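PDB 5HD9: encapsidation protein from Bacillus phage phi29, which probably uses ATP hydrolysis to drive viral DNA into the capsid as the ATPase of the phage packaging motor. Local coordinates for residues A[1-6]-A[25-31]; A[14-20]-A[182-188]; A[36-40]-A[84-89]; A[45-51]-A[111-117]. All coordinates share one frame; numbering follows the deposited sequence.

Contact 1: A[1-6]-A[25-31]; sequences SLFYNP and IGKSYAM
Tyr-4 and Lys-27 meet at about a right angle, the ring lying across the aliphatic part of the lysine. This is a CH-pi contact over one face: Lys-27 CD stands 3.9 Å from the Tyr-4 ring centroid, 29° off its normal. Bends at chi2 (54°) and chi3 (67°) of Lys-27 fold CG and CD against the ring. The remaining apolar contacts follow the helix. Ala-30 CB lies in the ring plane, at the edge, 3.9 Å from Tyr-4 CD2. Pro-6 CG reaches the same methyl at 4.2 Å from Ala-30 CB, and the proline ring and the selenomethionine Met-31 slide past each other in opposite directions, tightly, with Met-31 CE 3.4 Å from Pro-6 CB. At the other end Ile-25 CD1 sits at the edge of the Phe-3 ring.

No hydrogen bond crosses between the segments; within 1-6, Tyr-4 O is gripped twice, by Ser-1 N at 3.1 Å and by Ser-1 OG at 2.9 Å, the latter in the carbonyl plane on a lone pair. The turn of chain so closed lies against the helix, with Ser-1 OG 3.4 Å from Gly-26 CA.

Gly-26, Lys-27 and Ser-28 fit a Walker A P-loop, as expected of an ASCE ATPase; Lys-27 NZ is bonded to Arg-23 O of the same loop and to Ser-190. The N-terminal segment thus covers the start of helix 26-42, while Tyr-4 also touches Val-19 of strand 16-19 and Met-9 of helix 7-11, and Met-31 packs on strand 149-153.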
# COMPACT_ATOMS: atom_id res chain seq x y z
N SER A 1 11.14 3.56 -9.03
CA SER A 1 11.35 2.54 -10.05
C SER A 1 11.84 3.18 -11.34
O SER A 1 11.99 4.40 -11.42
CB SER A 1 10.07 1.75 -10.29
OG SER A 1 9.16 2.51 -11.07
N LEU A 2 12.06 2.36 -12.36
CA LEU A 2 12.61 2.84 -13.63
C LEU A 2 11.71 3.86 -14.32
O LEU A 2 12.20 4.83 -14.90
CB LEU A 2 12.87 1.67 -14.58
CG LEU A 2 14.10 0.83 -14.26
CD1 LEU A 2 14.05 -0.49 -15.01
CD2 LEU A 2 15.37 1.59 -14.59
N PHE A 3 10.40 3.64 -14.25
CA PHE A 3 9.46 4.46 -15.02
C PHE A 3 8.44 5.18 -14.14
O PHE A 3 7.89 6.21 -14.55
CB PHE A 3 8.76 3.59 -16.06
CG PHE A 3 9.70 2.95 -17.05
CD1 PHE A 3 10.43 3.73 -17.93
CD2 PHE A 3 9.86 1.58 -17.08
CE1 PHE A 3 11.31 3.15 -18.83
CE2 PHE A 3 10.74 0.99 -17.98
CZ PHE A 3 11.46 1.78 -18.86
N TYR A 4 8.19 4.66 -12.94
CA TYR A 4 7.30 5.34 -11.99
C TYR A 4 8.08 5.94 -10.83
O TYR A 4 8.79 5.23 -10.11
CB TYR A 4 6.24 4.38 -11.44
CG TYR A 4 5.38 5.01 -10.36
CD1 TYR A 4 4.41 5.96 -10.68
CD2 TYR A 4 5.56 4.69 -9.02
CE1 TYR A 4 3.64 6.55 -9.70
CE2 TYR A 4 4.79 5.28 -8.04
CZ TYR A 4 3.83 6.21 -8.38
OH TYR A 4 3.06 6.79 -7.40
N ASN A 5 7.95 7.25 -10.66
CA ASN A 5 8.60 7.98 -9.58
C ASN A 5 7.57 8.42 -8.54
O ASN A 5 6.77 9.31 -8.82
CB ASN A 5 9.35 9.20 -10.13
CG ASN A 5 10.17 9.91 -9.07
OD1 ASN A 5 10.13 9.57 -7.89
ND2 ASN A 5 10.93 10.92 -9.50
N PRO A 6 7.58 7.79 -7.35
CA PRO A 6 6.54 8.13 -6.37
C PRO A 6 6.79 9.44 -5.63
O PRO A 6 5.99 9.80 -4.76
CB PRO A 6 6.58 6.95 -5.40
CG PRO A 6 8.00 6.53 -5.41
CD PRO A 6 8.49 6.75 -6.83
N ILE A 25 4.38 -3.06 -13.28
CA ILE A 25 5.83 -3.07 -13.01
C ILE A 25 6.15 -2.20 -11.79
O ILE A 25 6.47 -2.71 -10.71
CB ILE A 25 6.73 -2.62 -14.23
CG1 ILE A 25 8.22 -2.79 -13.87
CG2 ILE A 25 6.40 -1.19 -14.76
CD1 ILE A 25 9.19 -1.94 -14.70
N GLY A 26 6.02 -0.89 -11.96
CA GLY A 26 6.79 0.05 -11.16
C GLY A 26 6.13 0.46 -9.87
O GLY A 26 6.80 0.67 -8.86
N LYS A 27 4.81 0.59 -9.91
CA LYS A 27 4.05 1.10 -8.80
C LYS A 27 4.19 0.16 -7.60
O LYS A 27 4.54 0.59 -6.50
CB LYS A 27 2.57 1.27 -9.19
CG LYS A 27 2.26 2.50 -10.05
CD LYS A 27 3.11 2.62 -11.33
CE LYS A 27 2.81 1.53 -12.35
NZ LYS A 27 3.07 1.97 -13.75
N SER A 28 3.95 -1.12 -7.84
CA SER A 28 4.06 -2.13 -6.79
C SER A 28 5.51 -2.28 -6.34
O SER A 28 5.79 -2.39 -5.14
CB SER A 28 3.53 -3.47 -7.28
OG SER A 28 2.13 -3.40 -7.52
N TYR A 29 6.41 -2.29 -7.31
CA TYR A 29 7.84 -2.35 -7.04
C TYR A 29 8.29 -1.17 -6.18
O TYR A 29 8.95 -1.35 -5.16
CB TYR A 29 8.61 -2.36 -8.36
CG TYR A 29 10.12 -2.43 -8.20
CD1 TYR A 29 10.87 -1.28 -8.01
CD2 TYR A 29 10.78 -3.65 -8.26
CE1 TYR A 29 12.24 -1.34 -7.87
CE2 TYR A 29 12.15 -3.72 -8.12
CZ TYR A 29 12.88 -2.56 -7.93
OH TYR A 29 14.24 -2.64 -7.80
N ALA A 30 7.93 0.04 -6.61
CA ALA A 30 8.31 1.25 -5.91
C ALA A 30 7.84 1.22 -4.46
O ALA A 30 8.53 1.72 -3.56
CB ALA A 30 7.73 2.47 -6.62
N MSE A 31 6.67 0.64 -4.23
CA MSE A 31 6.07 0.64 -2.90
C MSE A 31 6.55 -0.54 -2.06
O MSE A 31 6.07 -0.75 -0.94
CB MSE A 31 4.54 0.64 -3.00
CG MSE A 31 3.95 1.96 -3.50
SE MSE A 31 4.53 3.51 -2.46
CE MSE A 31 6.01 4.12 -3.57

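Contact 2: A[14-20]-A[182-188]; sequences RILNFVI and DALIEIP
Phe-18 and Ile-185 form the apolar centre of two parallel neighbouring strands, 16-19 and 183-186, whose axes lie 4.7 Å apart. Ile-185 CG1 approaches Phe-18 CD1 at 4.1 Å; the phenyl ring goes on to an edge-to-face stack with Phe-164 of helix 162-167. Ile-20 and Ile-187 extend the packing just beyond the strand ends: Ile-20 CG1 meets Ile-187 CG1 at 3.7 Å, and its CD1 also reaches Ile-185 CG2. The first torsion of Ile-20 (chi1 64°) places CG1 between the backbone N and the carbonyl carbon, turning this branch to the neighbouring strand. The other sheet face carries Asn-17, Val-19, Leu-184 and Glu-186. Here Val-19 CG1 is pressed to 3.4 Å from Pro-188 CG, tighter than ordinary carbon packing, and Val-19 and Glu-186 run side by side in the same direction.

Backbone bonds knit the strands in parallel register. Phe-18 N gives to Leu-184 O at 2.8 Å, and Ile-20 N to Glu-186 O at 2.9 Å (N-H...O angle 167°); between them Glu-186 N gives to Phe-18 O. Towards the start of the strands the pairing slackens: Leu-16 N to Asp-182 O is 3.3 Å, and Leu-184 N to Leu-16 O is weak. There a water bridges Ile-15 N and Asp-182 OD1, whose carboxylate also salt-bridges Arg-145.

Glu-186 is bonded by Tyr-4 OH and salt-bridged to Arg-176. Cohesion across the contact therefore comes mainly from main-chain bonds and hydrocarbon packing, while charged groups tie the pair to its surroundings.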
# COMPACT_ATOMS: atom_id res chain seq x y z
N ARG A 14 -0.34 13.14 2.01
CA ARG A 14 -1.72 12.78 2.38
C ARG A 14 -1.75 11.44 3.10
O ARG A 14 -0.95 10.55 2.80
CB ARG A 14 -2.62 12.74 1.14
CG ARG A 14 -2.72 14.06 0.37
CD ARG A 14 -2.91 15.25 1.31
NE ARG A 14 -3.59 16.38 0.68
CZ ARG A 14 -3.00 17.50 0.26
NH1 ARG A 14 -1.68 17.67 0.37
NH2 ARG A 14 -3.73 18.46 -0.28
N ILE A 15 -2.67 11.30 4.05
CA ILE A 15 -2.78 10.08 4.85
C ILE A 15 -3.29 8.91 4.01
O ILE A 15 -2.92 7.76 4.24
CB ILE A 15 -3.73 10.27 6.05
CG1 ILE A 15 -3.20 11.37 6.98
CG2 ILE A 15 -3.90 8.97 6.83
CD1 ILE A 15 -1.87 11.06 7.63
N LEU A 16 -4.15 9.23 3.04
CA LEU A 16 -4.76 8.21 2.18
C LEU A 16 -4.43 8.50 0.72
O LEU A 16 -4.65 9.61 0.23
CB LEU A 16 -6.27 8.17 2.41
CG LEU A 16 -7.03 6.84 2.31
CD1 LEU A 16 -6.36 5.72 3.10
CD2 LEU A 16 -8.45 7.05 2.81
N ASN A 17 -3.88 7.50 0.03
CA ASN A 17 -3.45 7.66 -1.36
C ASN A 17 -3.92 6.49 -2.22
O ASN A 17 -3.81 5.33 -1.83
CB ASN A 17 -1.92 7.76 -1.44
CG ASN A 17 -1.36 8.88 -0.58
OD1 ASN A 17 -1.18 10.00 -1.05
ND2 ASN A 17 -1.08 8.57 0.68
N PHE A 18 -4.45 6.81 -3.40
CA PHE A 18 -4.90 5.81 -4.36
C PHE A 18 -4.20 6.00 -5.70
O PHE A 18 -4.42 6.99 -6.38
CB PHE A 18 -6.42 5.88 -4.55
CG PHE A 18 -7.20 5.87 -3.26
CD1 PHE A 18 -7.53 7.06 -2.63
CD2 PHE A 18 -7.60 4.68 -2.68
CE1 PHE A 18 -8.25 7.06 -1.45
CE2 PHE A 18 -8.32 4.67 -1.50
CZ PHE A 18 -8.65 5.87 -0.89
N VAL A 19 -3.36 5.04 -6.07
CA VAL A 19 -2.70 5.06 -7.38
C VAL A 19 -3.36 4.01 -8.27
O VAL A 19 -3.30 2.81 -7.97
CB VAL A 19 -1.19 4.78 -7.27
CG1 VAL A 19 -0.50 5.08 -8.59
CG2 VAL A 19 -0.58 5.63 -6.15
N ILE A 20 -3.99 4.46 -9.35
CA ILE A 20 -4.83 3.59 -10.16
C ILE A 20 -4.48 3.67 -11.64
O ILE A 20 -3.75 4.57 -12.07
CB ILE A 20 -6.32 3.92 -9.97
CG1 ILE A 20 -6.63 5.34 -10.45
CG2 ILE A 20 -6.70 3.75 -8.50
CD1 ILE A 20 -8.10 5.71 -10.37
N ASP A 182 -7.37 15.30 2.75
CA ASP A 182 -6.73 14.17 3.42
C ASP A 182 -6.48 12.99 2.50
O ASP A 182 -6.04 11.93 2.95
CB ASP A 182 -7.57 13.71 4.61
CG ASP A 182 -7.47 14.65 5.79
OD1 ASP A 182 -6.38 14.70 6.41
OD2 ASP A 182 -8.47 15.33 6.11
N ALA A 183 -6.75 13.16 1.21
CA ALA A 183 -6.59 12.07 0.26
C ALA A 183 -6.08 12.54 -1.10
O ALA A 183 -6.15 13.72 -1.43
CB ALA A 183 -7.90 11.32 0.10
N LEU A 184 -5.56 11.59 -1.87
CA LEU A 184 -4.95 11.87 -3.16
C LEU A 184 -5.20 10.70 -4.11
O LEU A 184 -5.06 9.54 -3.72
CB LEU A 184 -3.45 12.11 -2.99
CG LEU A 184 -2.60 12.24 -4.26
CD1 LEU A 184 -3.01 13.48 -5.04
CD2 LEU A 184 -1.12 12.28 -3.92
N ILE A 185 -5.59 11.01 -5.34
CA ILE A 185 -5.75 9.99 -6.38
C ILE A 185 -4.77 10.28 -7.51
O ILE A 185 -4.85 11.34 -8.14
CB ILE A 185 -7.19 9.94 -6.93
CG1 ILE A 185 -8.17 9.55 -5.82
CG2 ILE A 185 -7.30 8.95 -8.09
CD1 ILE A 185 -9.63 9.69 -6.20
N GLU A 186 -3.86 9.34 -7.76
CA GLU A 186 -2.91 9.46 -8.85
C GLU A 186 -3.24 8.49 -9.97
O GLU A 186 -3.50 7.31 -9.73
CB GLU A 186 -1.47 9.22 -8.37
CG GLU A 186 -0.43 9.50 -9.46
CD GLU A 186 0.98 9.17 -9.02
OE1 GLU A 186 1.14 8.40 -8.05
OE2 GLU A 186 1.93 9.68 -9.65
N ILE A 187 -3.24 8.99 -11.20
CA ILE A 187 -3.36 8.14 -12.38
C ILE A 187 -2.07 8.29 -13.19
O ILE A 187 -1.97 9.18 -14.04
CB ILE A 187 -4.59 8.51 -13.23
CG1 ILE A 187 -5.86 8.33 -12.41
CG2 ILE A 187 -4.65 7.63 -14.47
CD1 ILE A 187 -7.10 8.95 -13.01
N PRO A 188 -1.07 7.45 -12.90
CA PRO A 188 0.23 7.63 -13.56
C PRO A 188 0.17 7.36 -15.06
O PRO A 188 -0.50 6.43 -15.50
CB PRO A 188 1.13 6.59 -12.87
CG PRO A 188 0.39 6.16 -11.65
CD PRO A 188 -1.05 6.32 -11.96
O HOH W 1 -3.72 13.89 5.00

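Contact 3: A[36-40]-A[84-89]; sequences INRFI and IDGKLA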
# COMPACT_ATOMS: atom_id res chain seq x y z
N ILE A 36 10.96 -0.18 2.68
CA ILE A 36 12.21 -0.83 3.06
C ILE A 36 13.27 0.23 3.37
O ILE A 36 14.03 0.10 4.32
CB ILE A 36 12.72 -1.78 1.96
CG1 ILE A 36 11.81 -3.01 1.88
CG2 ILE A 36 14.15 -2.23 2.24
CD1 ILE A 36 12.04 -3.88 0.67
N ASN A 37 13.30 1.29 2.56
CA ASN A 37 14.24 2.38 2.79
C ASN A 37 13.91 3.15 4.07
O ASN A 37 14.82 3.59 4.78
CB ASN A 37 14.26 3.35 1.60
CG ASN A 37 15.31 2.99 0.57
OD1 ASN A 37 16.50 3.01 0.85
ND2 ASN A 37 14.86 2.68 -0.64
N ARG A 38 12.62 3.31 4.36
CA ARG A 38 12.21 4.03 5.56
C ARG A 38 12.63 3.25 6.80
O ARG A 38 13.00 3.85 7.81
CB ARG A 38 10.69 4.27 5.58
CG ARG A 38 10.15 5.17 4.46
CD ARG A 38 10.80 6.55 4.41
NE ARG A 38 10.52 7.35 5.61
CZ ARG A 38 10.87 8.63 5.75
NH1 ARG A 38 11.51 9.26 4.78
NH2 ARG A 38 10.58 9.27 6.87
N PHE A 39 12.57 1.92 6.74
CA PHE A 39 12.98 1.12 7.89
C PHE A 39 14.49 1.18 8.09
O PHE A 39 14.97 1.38 9.21
CB PHE A 39 12.57 -0.34 7.75
CG PHE A 39 12.93 -1.17 8.95
CD1 PHE A 39 12.14 -1.13 10.09
CD2 PHE A 39 14.09 -1.93 8.97
CE1 PHE A 39 12.48 -1.86 11.21
CE2 PHE A 39 14.43 -2.67 10.09
CZ PHE A 39 13.62 -2.63 11.21
N ILE A 40 15.24 1.01 7.01
CA ILE A 40 16.69 1.01 7.07
C ILE A 40 17.20 2.36 7.57
O ILE A 40 18.12 2.42 8.39
CB ILE A 40 17.31 0.68 5.70
CG1 ILE A 40 17.03 -0.78 5.34
CG2 ILE A 40 18.82 0.95 5.69
CD1 ILE A 40 17.44 -1.18 3.94
N ILE A 84 14.22 -7.36 8.44
CA ILE A 84 15.36 -6.74 7.79
C ILE A 84 16.53 -6.73 8.76
O ILE A 84 16.46 -6.13 9.83
CB ILE A 84 15.03 -5.31 7.32
CG1 ILE A 84 13.87 -5.35 6.32
CG2 ILE A 84 16.27 -4.65 6.71
CD1 ILE A 84 13.48 -4.01 5.75
N ASP A 85 17.61 -7.41 8.36
CA ASP A 85 18.79 -7.57 9.21
C ASP A 85 18.42 -8.14 10.58
O ASP A 85 19.01 -7.77 11.60
CB ASP A 85 19.52 -6.23 9.37
CG ASP A 85 20.05 -5.69 8.06
OD1 ASP A 85 20.45 -6.49 7.19
OD2 ASP A 85 20.05 -4.45 7.88
N GLY A 86 17.45 -9.04 10.59
CA GLY A 86 17.09 -9.75 11.81
C GLY A 86 16.10 -9.03 12.69
O GLY A 86 15.72 -9.54 13.75
N LYS A 87 15.66 -7.85 12.26
CA LYS A 87 14.70 -7.06 13.03
C LYS A 87 13.33 -7.07 12.36
O LYS A 87 13.23 -7.00 11.14
CB LYS A 87 15.19 -5.62 13.18
CG LYS A 87 16.60 -5.51 13.72
CD LYS A 87 16.95 -4.08 14.09
CE LYS A 87 18.23 -3.60 13.42
NZ LYS A 87 19.09 -2.84 14.36
N LEU A 88 12.28 -7.15 13.17
CA LEU A 88 10.92 -7.08 12.65
C LEU A 88 10.69 -5.71 12.00
O LEU A 88 10.77 -4.69 12.67
CB LEU A 88 9.90 -7.32 13.76
CG LEU A 88 8.42 -7.34 13.34
CD1 LEU A 88 8.17 -8.36 12.24
CD2 LEU A 88 7.54 -7.63 14.54
N ALA A 89 10.41 -5.72 10.70
CA ALA A 89 10.29 -4.48 9.93
C ALA A 89 8.88 -4.28 9.38
O ALA A 89 8.45 -3.15 9.16
CB ALA A 89 11.30 -4.47 8.79
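A type I' beta turn from Ile-84 to Lys-87 links strands 81-84 and 87-94 into a two-residue beta hairpin, and the hairpin packs on Phe-39 of helix 26-42. Asp-85 and Gly-86 both have positive phi at the turn corners, and the flanking residues bond to each other twice, Ile-84 N to Lys-87 O at 2.9 Å and Lys-87 N to Ile-84 O at 3.1 Å. Helix and strand 87-89 run at 138° to each other, their axes 10.1 Å apart, and the Phe-39 ring spans the space between them.

With CG anti to the backbone N (chi1 -177°), Phe-39 projects straight from the helix to the hairpin. Lys-87 CB meets the ring at its edge, 3.9 Å from Phe-39 CZ, while the rest of the lysine chain leads away. Ile-84 slides past the ring in the opposite direction, its CB near CE2 and CD2. The same isoleucine reaches the helix with two more carbons: CD1 comes to 4.0 Å from Ile-36 CG2, and CG2 to 4.2 Å from Ile-40 CG1.

No hydrogen bond joins the segments; strand 87-94 bonds instead to strand 45-50, Ala-89 pairing with Phe-46. Ile-36 is further covered by Phe-63, Val-66 and Phe-70. Over the ring face, Ala-89 CB sits almost exactly on the normal of Phe-39, 3.5 Å from its centroid and 4° off the axis, a CH-pi contact.

Contact 4: A[45-51]-A[111-117]; sequences QFIYVRR and TIVFDEF
One water is gripped by Arg-50, Arg-51 and Asp-115: it accepts from Arg-50 NE at 3.1 Å and from Arg-51 N, and lies 2.9 Å from Asp-115 O, to which it can donate. Beside it, Arg-50 NH2 makes a salt bridge to Glu-116 OE1 at 3.0 Å, the guanidinium and carboxylate planes turned 42° apart; Glu-55 is a second acidic partner of this NH2. Bends at chi2 and chi3 (-66° and -64°) curl the arginine back, so that NH1 also bonds to Tyr-48 OH.

Arg-51 NH2 reaches Phe-117 O at 2.6 Å, the oxygen lying in the guanidinium plane although the donor stands above the carbonyl plane. Phe-114 CZ covers one face of this guanidinium, toward its rim. The Phe-114 ring is itself sandwiched, with Phe-117 CB over one face and Val-49 CG1 over the opposite one.

Farther back along the chains, strands 45-50 and 111-115 pair in parallel at the middle of the sheet. Val-113 N bonds to Ile-47 O at 2.8 Å and Val-49 N to Val-113 O at 2.7 Å. The apolar run that leads up to Asp-115 and Glu-116 is consistent with the Walker B strand of an ASCE ATPase, and Asp-115 OD2 bonds to Ser-28 of the probable P-loop. A second water joins Asp-115 OD2 to Tyr-48 OH. On the face with Ile-47 and Phe-114, Val-49 CG2 packs 3.7 Å from Ile-112 CG2, and helix 130-141 covers Ile-112.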
# COMPACT_ATOMS: atom_id res chain seq x y z
N GLN A 45 8.32 1.09 10.40
CA GLN A 45 7.82 -0.21 9.96
C GLN A 45 6.68 -0.03 8.97
O GLN A 45 6.18 1.08 8.78
CB GLN A 45 7.37 -1.03 11.17
CG GLN A 45 8.52 -1.41 12.08
CD GLN A 45 8.06 -1.93 13.42
OE1 GLN A 45 7.23 -1.33 14.09
NE2 GLN A 45 8.61 -3.07 13.83
N PHE A 46 6.28 -1.12 8.33
CA PHE A 46 5.26 -1.04 7.29
C PHE A 46 4.35 -2.25 7.29
O PHE A 46 4.72 -3.33 7.77
CB PHE A 46 5.92 -0.89 5.91
CG PHE A 46 6.67 -2.11 5.46
CD1 PHE A 46 7.99 -2.31 5.84
CD2 PHE A 46 6.07 -3.05 4.64
CE1 PHE A 46 8.69 -3.43 5.43
CE2 PHE A 46 6.76 -4.17 4.22
CZ PHE A 46 8.07 -4.36 4.61
N ILE A 47 3.14 -2.06 6.75
CA ILE A 47 2.18 -3.14 6.61
C ILE A 47 1.77 -3.29 5.16
O ILE A 47 1.38 -2.32 4.50
CB ILE A 47 0.93 -2.92 7.49
CG1 ILE A 47 1.34 -2.84 8.96
CG2 ILE A 47 -0.09 -4.05 7.27
CD1 ILE A 47 0.19 -2.65 9.93
N TYR A 48 1.88 -4.52 4.66
CA TYR A 48 1.44 -4.87 3.32
C TYR A 48 0.07 -5.54 3.44
O TYR A 48 -0.06 -6.62 4.03
CB TYR A 48 2.46 -5.79 2.65
CG TYR A 48 2.13 -6.21 1.23
CD1 TYR A 48 2.05 -5.28 0.21
CD2 TYR A 48 1.94 -7.55 0.92
CE1 TYR A 48 1.77 -5.67 -1.09
CE2 TYR A 48 1.65 -7.95 -0.37
CZ TYR A 48 1.57 -7.00 -1.37
OH TYR A 48 1.28 -7.40 -2.66
N VAL A 49 -0.95 -4.89 2.90
CA VAL A 49 -2.32 -5.38 3.00
C VAL A 49 -2.80 -5.92 1.67
O VAL A 49 -2.59 -5.32 0.62
CB VAL A 49 -3.28 -4.27 3.48
CG1 VAL A 49 -4.71 -4.79 3.58
CG2 VAL A 49 -2.82 -3.71 4.81
N ARG A 50 -3.42 -7.09 1.73
CA ARG A 50 -4.19 -7.63 0.62
C ARG A 50 -5.56 -7.99 1.18
O ARG A 50 -5.70 -8.21 2.38
CB ARG A 50 -3.50 -8.85 -0.00
CG ARG A 50 -2.11 -8.55 -0.56
CD ARG A 50 -2.17 -7.60 -1.75
NE ARG A 50 -2.88 -8.20 -2.88
CZ ARG A 50 -2.30 -8.86 -3.88
NH1 ARG A 50 -0.99 -9.02 -3.92
NH2 ARG A 50 -3.05 -9.37 -4.84
N ARG A 51 -6.58 -8.02 0.33
CA ARG A 51 -7.95 -8.21 0.79
C ARG A 51 -8.16 -9.59 1.39
O ARG A 51 -8.67 -9.73 2.50
CB ARG A 51 -8.94 -7.97 -0.35
CG ARG A 51 -10.38 -8.23 0.03
CD ARG A 51 -11.33 -7.73 -1.05
NE ARG A 51 -11.33 -6.27 -1.11
CZ ARG A 51 -10.64 -5.54 -1.97
NH1 ARG A 51 -9.87 -6.11 -2.89
NH2 ARG A 51 -10.71 -4.22 -1.92
N THR A 111 3.91 3.43 7.18
CA THR A 111 3.41 3.21 5.83
C THR A 111 2.58 1.93 5.73
O THR A 111 2.98 0.88 6.23
CB THR A 111 4.57 3.13 4.80
OG1 THR A 111 5.32 4.35 4.82
CG2 THR A 111 4.02 2.92 3.40
N ILE A 112 1.42 2.06 5.09
CA ILE A 112 0.59 0.91 4.74
C ILE A 112 0.44 0.86 3.23
O ILE A 112 0.07 1.85 2.60
CB ILE A 112 -0.81 0.99 5.38
CG1 ILE A 112 -0.71 1.03 6.91
CG2 ILE A 112 -1.67 -0.20 4.94
CD1 ILE A 112 -1.99 1.47 7.60
N VAL A 113 0.72 -0.30 2.64
CA VAL A 113 0.53 -0.50 1.21
C VAL A 113 -0.54 -1.56 0.97
O VAL A 113 -0.38 -2.73 1.33
CB VAL A 113 1.84 -0.90 0.52
CG1 VAL A 113 1.62 -1.11 -0.97
CG2 VAL A 113 2.90 0.17 0.75
N PHE A 114 -1.63 -1.13 0.36
CA PHE A 114 -2.77 -1.98 0.06
C PHE A 114 -2.81 -2.22 -1.44
O PHE A 114 -3.36 -1.41 -2.19
CB PHE A 114 -4.06 -1.33 0.57
CG PHE A 114 -5.29 -2.20 0.45
CD1 PHE A 114 -5.25 -3.45 -0.16
CD2 PHE A 114 -6.49 -1.76 0.97
CE1 PHE A 114 -6.39 -4.23 -0.25
CE2 PHE A 114 -7.64 -2.54 0.88
CZ PHE A 114 -7.58 -3.77 0.27
N ASP A 115 -2.22 -3.32 -1.89
CA ASP A 115 -2.13 -3.59 -3.31
C ASP A 115 -3.40 -4.26 -3.83
O ASP A 115 -4.04 -5.04 -3.12
CB ASP A 115 -0.90 -4.46 -3.61
CG ASP A 115 -0.48 -4.40 -5.07
OD1 ASP A 115 -1.09 -3.64 -5.85
OD2 ASP A 115 0.48 -5.10 -5.44
N GLU A 116 -3.75 -3.94 -5.08
CA GLU A 116 -4.94 -4.47 -5.74
C GLU A 116 -6.21 -4.24 -4.92
O GLU A 116 -6.97 -5.17 -4.66
CB GLU A 116 -4.75 -5.96 -6.02
CG GLU A 116 -3.48 -6.28 -6.79
CD GLU A 116 -3.44 -7.69 -7.35
OE1 GLU A 116 -4.48 -8.38 -7.31
OE2 GLU A 116 -2.36 -8.11 -7.82
N PHE A 117 -6.44 -2.98 -4.53
CA PHE A 117 -7.53 -2.64 -3.62
C PHE A 117 -8.90 -2.58 -4.30
O PHE A 117 -9.93 -2.49 -3.63
CB PHE A 117 -7.25 -1.31 -2.93
CG PHE A 117 -7.56 -0.10 -3.77
CD1 PHE A 117 -6.65 0.37 -4.70
CD2 PHE A 117 -8.77 0.57 -3.63
CE1 PHE A 117 -6.94 1.48 -5.48
CE2 PHE A 117 -9.06 1.68 -4.40
CZ PHE A 117 -8.14 2.14 -5.32
O HOH W 2 2.71 -5.67 -4.47
O HOH W 3 -5.76 -7.19 -2.36

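Contacts 2 and 4 are buried parallel strand pairs of one mixed sheet, separated by strand 149-153, and meet where Phe-18 and Ile-20 pack on Phe-117. Contacts 1 and 3 are more exposed and use the first turns and the later part of helix 26-42; neither has a hydrogen bond between its segments, whereas main-chain bonds hold the strand pairs. Contact 4, nearest the chain centre, has the richest polar chemistry. Contact 1 touches both contact 2 and contact 4 through polar side chains. Contact 3, toward one sheet edge, is almost wholly hydrocarbon and joins contact 4 through main-chain pairing and a bond from Gln-45 NE2 to Leu-88 O.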